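Local structure of thioredoxin-like protein (Parabacteroides distasonis, 4FO5) at residues Ala129-Pro133 and Glu134-Glu138. The protein is of unknown function but has a thioredoxin-like fold, related to that of the thiol-dependent oxidoreductases of the AhpC/TSA family. Sequence-based numbering, arbitrary orientation. Where two conformers were deposited one is given.
Sequences ANVTP and EKLTE
T132 caps the helix that P133 begins: its OG1 accepts a hydrogen bond from the backbone N-H of K135, with OG1 and N 3.0 Å apart, and an N-H...O angle of 165° makes the bond nearly straight. This bond, together with its place just before the helix, marks T132 as the N-cap. With chi1 at 61°, OG1 sits between the T132 backbone N and carbonyl carbon, which turns it toward the first turn of the helix and within reach of K135 N. Two main-chain bonds start the helical pattern. L136 N donates to T132 O at 2.8 Å, approaching almost in line with the carbonyl, and T137 N donates to P133 O at 3.1 Å, tilted from the carbonyl plane.

This is the turn by which the edge strand 126-129 of the thioredoxin-like sheet gives way to the C-terminal helix 133-140, an arrangement consistent with the C-terminal ββα unit of the thioredoxin fold. Beyond the turn, T137 OG1 is hydrogen-bonded to E57 of helix 45-58, and V131 N to the side chain of N117.

Apolar contacts close the inner side. V131 was modelled in two conformers, and the contact of each methyl is tied to the one described. In it, V131 and L136 meet at about a right angle, CG1 of V131 lying 3.8 Å from CB of L136, and both side chains also touch L36 of strand 34-40. The other V131 methyl, CG2, comes within 3.7 Å of K135 CB.

The P133 ring and the E134 side chain run alongside each other. A bend at chi2 (72°) folds the carboxylate back, bringing OE1 of E134 to 3.4 Å from CD of P133. P133 also touches Q53 and E57, and an alanine here would probably leave the folded E134 chain without its ring neighbour and open a gap against helix 45-58.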
loop_
_atom_site.group_PDB
_atom_site.type_symbol
_atom_site.label_atom_id
_atom_site.label_comp_id
_atom_site.label_asym_id
_atom_site.label_seq_id
_atom_site.Cartn_x
_atom_site.Cartn_y
_atom_site.Cartn_z
ATOM N N ALA A 129 -10.925 1.501 0.637
ATOM C CA ALA A 129 -10.270 0.941 -0.546
ATOM C C ALA A 129 -10.154 2.028 -1.587
ATOM O O ALA A 129 -11.004 2.916 -1.607
ATOM C CB ALA A 129 -11.088 -0.235 -1.089
ATOM N N ASN A 130 -9.108 1.982 -2.423
ATOM C CA ASN A 130 -8.825 2.952 -3.507
ATOM C C ASN A 130 -9.031 4.376 -3.037
ATOM O O ASN A 130 -9.846 5.084 -3.607
ATOM C CB ASN A 130 -9.704 2.678 -4.746
ATOM C CG ASN A 130 -9.480 1.306 -5.311
ATOM O OD1 ASN A 130 -8.390 0.988 -5.810
ATOM N ND2 ASN A 130 -10.486 0.451 -5.181
ATOM N N VAL A 131 -8.326 4.772 -1.967
ATOM C CA VAL A 131 -8.462 6.105 -1.414
ATOM C C VAL A 131 -7.599 7.075 -2.260
ATOM O O VAL A 131 -6.526 6.689 -2.752
ATOM C CB VAL A 131 -8.124 6.109 0.106
ATOM C CG1 VAL A 131 -6.627 6.211 0.381
ATOM C CG2 VAL A 131 -8.882 7.194 0.839
ATOM N N THR A 132 -8.094 8.292 -2.445
ATOM C CA THR A 132 -7.414 9.351 -3.171
ATOM C C THR A 132 -6.566 10.086 -2.149
ATOM O O THR A 132 -6.884 9.982 -0.954
ATOM C CB THR A 132 -8.433 10.306 -3.825
ATOM O OG1 THR A 132 -9.239 10.918 -2.812
ATOM C CG2 THR A 132 -9.259 9.654 -4.906
ATOM N N PRO A 133 -5.557 10.901 -2.541
ATOM C CA PRO A 133 -4.809 11.663 -1.524
ATOM C C PRO A 133 -5.752 12.535 -0.690
ATOM O O PRO A 133 -5.628 12.582 0.529
ATOM C CB PRO A 133 -3.843 12.504 -2.362
ATOM C CG PRO A 133 -3.662 11.721 -3.607
ATOM C CD PRO A 133 -5.014 11.149 -3.894
ATOM N N GLU A 134 -6.723 13.184 -1.357
ATOM C CA GLU A 134 -7.709 14.092 -0.772
ATOM C C GLU A 134 -8.564 13.359 0.266
ATOM O O GLU A 134 -8.609 13.803 1.416
ATOM C CB GLU A 134 -8.587 14.722 -1.875
ATOM C CG GLU A 134 -7.828 15.581 -2.884
ATOM C CD GLU A 134 -6.925 14.890 -3.897
ATOM O OE1 GLU A 134 -7.219 13.733 -4.281
ATOM O OE2 GLU A 134 -5.937 15.526 -4.334
ATOM N N LYS A 135 -9.163 12.205 -0.103
ATOM C CA LYS A 135 -9.965 11.400 0.836
ATOM C C LYS A 135 -9.096 10.824 1.962
ATOM O O LYS A 135 -9.572 10.766 3.099
ATOM C CB LYS A 135 -10.749 10.278 0.128
ATOM C CG LYS A 135 -11.913 9.677 0.966
ATOM C CD LYS A 135 -13.139 10.588 0.940
ATOM C CE LYS A 135 -14.275 10.170 1.832
ATOM N NZ LYS A 135 -14.872 11.346 2.524
ATOM N N LEU A 136 -7.823 10.441 1.680
ATOM C CA LEU A 136 -6.942 9.913 2.732
ATOM C C LEU A 136 -6.764 10.962 3.855
ATOM O O LEU A 136 -6.950 10.636 5.027
ATOM C CB LEU A 136 -5.573 9.450 2.166
ATOM C CG LEU A 136 -4.479 9.028 3.161
ATOM C CD1 LEU A 136 -4.849 7.742 3.935
ATOM C CD2 LEU A 136 -3.153 8.846 2.463
ATOM N N THR A 137 -6.500 12.218 3.482
ATOM C CA THR A 137 -6.324 13.332 4.422
ATOM C C THR A 137 -7.611 13.592 5.232
ATOM O O THR A 137 -7.528 13.737 6.454
ATOM C CB THR A 137 -5.853 14.565 3.646
ATOM O OG1 THR A 137 -4.537 14.278 3.189
ATOM C CG2 THR A 137 -5.823 15.820 4.488
ATOM N N GLU A 138 -8.789 13.624 4.560
ATOM C CA GLU A 138 -10.093 13.820 5.206
ATOM C C GLU A 138 -10.359 12.710 6.227
ATOM O O GLU A 138 -10.848 12.994 7.316
ATOM C CB GLU A 138 -11.227 13.890 4.167
#